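Local coordinates for protein probable ubiquitin-conjugating enzyme E2-19 kDa (Caenorhabditis elegans, PDB 1PZV) that probably acts as an E2 ubiquitin-conjugating enzyme, accepting ubiquitin from E1 as a thioester and passing it on for attachment to other proteins, at residues E145-A148 with E149-K153; C88-I91 with L92-P95. All coordinates share one frame; numbering follows the deposited sequence.

Interaction 1. Residues E145-A148 with E149-K153; sequences ENYA and EFKKK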
loop_
_atom_site.group_PDB
_atom_site.type_symbol
_atom_site.label_atom_id
_atom_site.label_comp_id
_atom_site.label_asym_id
_atom_site.label_seq_id
_atom_site.Cartn_x
_atom_site.Cartn_y
_atom_site.Cartn_z
ATOM N N GLU A 145 9.948 -11.187 17.904
ATOM C CA GLU A 145 11.038 -11.767 18.684
ATOM C C GLU A 145 12.422 -11.464 18.102
ATOM O O GLU A 145 13.241 -10.801 18.746
ATOM C CB GLU A 145 10.835 -13.279 18.815
ATOM C CG GLU A 145 10.614 -13.994 17.495
ATOM C CD GLU A 145 9.936 -15.343 17.667
ATOM O OE1 GLU A 145 8.776 -15.368 18.146
ATOM O OE2 GLU A 145 10.562 -16.375 17.326
ATOM N N ASN A 146 12.678 -11.946 16.888
ATOM C CA ASN A 146 13.961 -11.722 16.232
ATOM C C ASN A 146 13.968 -10.377 15.503
ATOM O O ASN A 146 14.029 -10.316 14.270
ATOM C CB ASN A 146 14.250 -12.853 15.244
ATOM C CG ASN A 146 15.709 -12.899 14.821
ATOM O OD1 ASN A 146 16.230 -11.954 14.223
ATOM N ND2 ASN A 146 16.379 -14.005 15.136
ATOM N N TYR A 147 13.906 -9.300 16.278
ATOM C CA TYR A 147 13.901 -7.959 15.718
ATOM C C TYR A 147 15.204 -7.673 14.988
ATOM O O TYR A 147 15.250 -6.881 14.046
ATOM C CB TYR A 147 13.710 -6.946 16.839
ATOM C CG TYR A 147 13.424 -5.548 16.359
ATOM C CD1 TYR A 147 12.360 -5.292 15.492
ATOM C CD2 TYR A 147 14.189 -4.471 16.800
ATOM C CE1 TYR A 147 12.064 -3.998 15.081
ATOM C CE2 TYR A 147 13.900 -3.174 16.398
ATOM C CZ TYR A 147 12.835 -2.946 15.541
ATOM O OH TYR A 147 12.531 -1.662 15.170
ATOM N N ALA A 148 16.263 -8.335 15.437
ATOM C CA ALA A 148 17.596 -8.179 14.870
ATOM C C ALA A 148 17.645 -8.394 13.363
ATOM O O ALA A 148 17.971 -7.482 12.603
ATOM C CB ALA A 148 18.554 -9.145 15.556
ATOM N N GLU A 149 17.319 -9.606 12.935
ATOM C CA GLU A 149 17.363 -9.940 11.523
ATOM C C GLU A 149 16.286 -9.245 10.702
ATOM O O GLU A 149 16.459 -9.039 9.496
ATOM C CB GLU A 149 17.242 -11.448 11.339
ATOM C CG GLU A 149 17.792 -11.927 10.018
ATOM C CD GLU A 149 17.088 -13.170 9.526
ATOM O OE1 GLU A 149 16.968 -14.128 10.321
ATOM O OE2 GLU A 149 16.658 -13.187 8.346
ATOM N N PHE A 150 15.180 -8.891 11.355
ATOM C CA PHE A 150 14.068 -8.225 10.681
ATOM C C PHE A 150 14.473 -6.877 10.079
ATOM O O PHE A 150 14.267 -6.639 8.886
ATOM C CB PHE A 150 12.898 -8.014 11.648
ATOM C CG PHE A 150 11.680 -7.410 10.999
ATOM C CD1 PHE A 150 10.840 -8.183 10.204
ATOM C CD2 PHE A 150 11.381 -6.059 11.168
ATOM C CE1 PHE A 150 9.717 -7.616 9.585
ATOM C CE2 PHE A 150 10.263 -5.488 10.550
ATOM C CZ PHE A 150 9.433 -6.270 9.761
ATOM N N LYS A 151 15.032 -5.991 10.898
ATOM C CA LYS A 151 15.460 -4.690 10.397
ATOM C C LYS A 151 16.461 -4.905 9.280
ATOM O O LYS A 151 16.510 -4.140 8.318
ATOM C CB LYS A 151 16.119 -3.860 11.507
ATOM C CG LYS A 151 15.136 -3.278 12.514
ATOM C CD LYS A 151 15.778 -2.210 13.402
ATOM C CE LYS A 151 16.784 -2.798 14.381
ATOM N NZ LYS A 151 17.301 -1.767 15.334
ATOM N N LYS A 152 17.251 -5.963 9.420
ATOM C CA LYS A 152 18.279 -6.302 8.450
ATOM C C LYS A 152 17.670 -6.702 7.106
ATOM O O LYS A 152 18.271 -6.481 6.058
ATOM C CB LYS A 152 19.149 -7.437 9.004
ATOM C CG LYS A 152 20.423 -7.709 8.221
ATOM C CD LYS A 152 21.092 -8.993 8.703
ATOM C CE LYS A 152 22.106 -9.515 7.689
ATOM N NZ LYS A 152 22.633 -10.857 8.067
ATOM N N LYS A 153 16.477 -7.286 7.140
ATOM C CA LYS A 153 15.802 -7.700 5.913
ATOM C C LYS A 153 15.017 -6.553 5.281
ATOM O O LYS A 153 14.869 -6.499 4.057
ATOM C CB LYS A 153 14.883 -8.888 6.194
ATOM C CG LYS A 153 15.658 -10.128 6.586
ATOM C CD LYS A 153 16.557 -10.574 5.434
ATOM C CE LYS A 153 17.691 -11.485 5.897
ATOM N NZ LYS A 153 18.674 -10.746 6.749
#

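Interaction 2. Residues C88-I91 with L92-P95; sequences CISI and LHDP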
loop_
_atom_site.group_PDB
_atom_site.type_symbol
_atom_site.label_atom_id
_atom_site.label_comp_id
_atom_site.label_asym_id
_atom_site.label_seq_id
_atom_site.Cartn_x
_atom_site.Cartn_y
_atom_site.Cartn_z
ATOM N N CYS A 88 -2.717 -6.531 2.877
ATOM C CA CYS A 88 -3.923 -6.961 3.554
ATOM C C CYS A 88 -4.200 -6.133 4.786
ATOM O O CYS A 88 -3.639 -6.381 5.850
ATOM C CB CYS A 88 -3.802 -8.434 3.931
ATOM S SG CYS A 88 -3.492 -9.518 2.496
ATOM N N ILE A 89 -5.073 -5.142 4.629
ATOM C CA ILE A 89 -5.461 -4.261 5.731
ATOM C C ILE A 89 -6.988 -4.097 5.771
ATOM O O ILE A 89 -7.656 -4.260 4.752
ATOM C CB ILE A 89 -4.768 -2.894 5.596
ATOM C CG1 ILE A 89 -5.103 -2.272 4.229
ATOM C CG2 ILE A 89 -3.261 -3.075 5.796
ATOM C CD1 ILE A 89 -4.458 -0.935 3.974
ATOM N N SER A 90 -7.526 -3.788 6.951
ATOM C CA SER A 90 -8.977 -3.659 7.155
ATOM C C SER A 90 -9.742 -2.828 6.129
ATOM O O SER A 90 -10.737 -3.289 5.554
ATOM C CB SER A 90 -9.270 -3.078 8.540
ATOM O OG SER A 90 -8.664 -3.841 9.564
ATOM N N ILE A 91 -9.274 -1.603 5.917
ATOM C CA ILE A 91 -9.927 -0.685 5.007
ATOM C C ILE A 91 -10.050 -1.181 3.568
ATOM O O ILE A 91 -10.678 -0.531 2.742
ATOM C CB ILE A 91 -9.224 0.681 5.035
ATOM C CG1 ILE A 91 -10.106 1.730 4.367
ATOM C CG2 ILE A 91 -7.869 0.587 4.351
ATOM C CD1 ILE A 91 -9.554 3.117 4.458
ATOM N N LEU A 92 -9.449 -2.320 3.253
ATOM C CA LEU A 92 -9.570 -2.855 1.904
ATOM C C LEU A 92 -10.593 -3.964 1.964
ATOM O O LEU A 92 -11.077 -4.449 0.936
ATOM C CB LEU A 92 -8.237 -3.389 1.390
ATOM C CG LEU A 92 -7.179 -2.329 1.072
ATOM C CD1 LEU A 92 -5.959 -2.993 0.437
ATOM C CD2 LEU A 92 -7.756 -1.283 0.122
ATOM N N HIS A 93 -10.926 -4.360 3.187
ATOM C CA HIS A 93 -11.917 -5.411 3.408
ATOM C C HIS A 93 -13.289 -4.898 3.031
ATOM O O HIS A 93 -13.508 -3.701 2.961
ATOM C CB HIS A 93 -11.906 -5.908 4.863
ATOM C CG HIS A 93 -10.533 -6.425 5.281
ATOM N ND1 HIS A 93 -10.224 -6.772 6.565
ATOM C CD2 HIS A 93 -9.407 -6.619 4.539
ATOM C CE1 HIS A 93 -8.947 -7.158 6.623
ATOM N NE2 HIS A 93 -8.446 -7.069 5.412
ATOM N N ASP A 94 -14.231 -5.797 2.823
ATOM C CA ASP A 94 -15.492 -5.331 2.306
ATOM C C ASP A 94 -16.616 -6.338 2.382
ATOM O O ASP A 94 -16.551 -7.357 1.718
ATOM C CB ASP A 94 -15.302 -5.049 0.819
ATOM C CG ASP A 94 -14.975 -6.296 0.000
ATOM O OD1 ASP A 94 -15.898 -6.919 -0.562
ATOM O OD2 ASP A 94 -13.782 -6.665 -0.073
ATOM N N PRO A 95 -17.643 -6.113 3.177
ATOM C CA PRO A 95 -18.684 -7.157 3.092
ATOM C C PRO A 95 -19.143 -7.389 1.655
ATOM O O PRO A 95 -20.067 -6.739 1.173
ATOM C CB PRO A 95 -19.783 -6.630 3.997
ATOM C CG PRO A 95 -18.963 -6.261 5.166
ATOM C CD PRO A 95 -17.544 -6.137 4.653
#

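Interaction 1. Residues E145-A148 with E149-K153
Y147 and K151, one helical turn apart, pack together, the lysine's aliphatic stem lying over one face of the tyrosine ring. K151 CG makes a CH-pi contact, 4.1 Å from the ring centroid of Y147 and displaced toward the rim. Farther along the stem, K151 CE meets Y147 CE2 at 3.5 Å, and K151 CD rides above the same side of the ring near CZ and OH. The first torsion of Y147 (chi1 -169°) puts CG anti to the backbone N, beside the carbonyl carbon, and brings the end of the side chain round to the K151 stem. The lysine chain, kinked at chi3, then follows the ring and does not run straight out. K151 N donates a hydrogen bond to Y147 O, 3.3 Å, across the same turn.

E149, the other main participant, gives its N-H to the cap that starts the helix. N146 occupies the N-cap position, and its side-chain OD1 accepts from E149 N at 2.9 Å, the donor lying almost straight beyond the amide C=O bond (176°). The same OD1 also lies against E149 CB. A weak bond from F150 N to N146 O adds a backbone link, so side chain and main chain of one residue both engage the first turn. Just before it, N146 forms the centre of an inverse gamma turn that leads in from the preceding helix 137-144. F150 faces inward, packing on M142 of that helix and against W77.

Chemically, the cap gives an otherwise end-of-helix N-H an acceptor, while Y147 and K151 exchange mainly apolar surface although both end in polar groups. E149 OE2 pairs with K153 NZ at 3.5 Å; a carboxylate this near the N-terminus would probably also be favoured by the helix dipole.

Interaction 2. Residues C88-I91 with L92-P95
The carbonyl oxygen of I89 accepts one hydrogen bond, from L92 N at 3.0 Å, and also lies over one face of the H93 ring. The L92 donor stands above the carbonyl plane. One residue on, H93 N bonds to S90 O at 2.6 Å, again from outside the plane, and the two successive i-to-i+3 bonds define a short 3-10 turn just after C88, the predicted thioester cysteine. H93 folds back over this turn. Its CG is anti to the carbonyl carbon (chi1 -57°), which brings the ring over the S90 backbone, where S90 CA makes a CH-pi contact 3.5 Å from the H93 ring centroid. On another side of the turn, I89 CG1 meets L92 CG at 3.8 Å, the two apolar chains crossing at a slant.

C88, predicted to carry the ubiquitin thioester, is tied through its backbone to N80, and H93 is tied likewise to W109. D94 forms a salt bridge with K66. The turn lies in the long loop between strand 69-72 and helix 115-127, with I89 and I91 resting on S121 of that helix and reaching M125 and T117, respectively.

In the fold
Interaction 2 precedes interaction 1 along the chain, and the two do not touch: their centres are 27 Å apart and their nearest atoms about 14 Å. Residues 88-95 include the predicted thioester cysteine and pack on helix 115-127, their centre about 12 Å from the centre of the chain. Residues 145-153 form the start of the C-terminal helix 147-161 near the periphery, their centre about 21 Å from that point and away from the active site. Both, however, border the same stretch of loop: W77 meets F150, whereas N80, the asparagine of the HPN motif characteristic of E2 enzymes, is backbone hydrogen-bonded to C88. Thus one loop neighbours both the segment of the predicted thioester cysteine and the C-terminal helix.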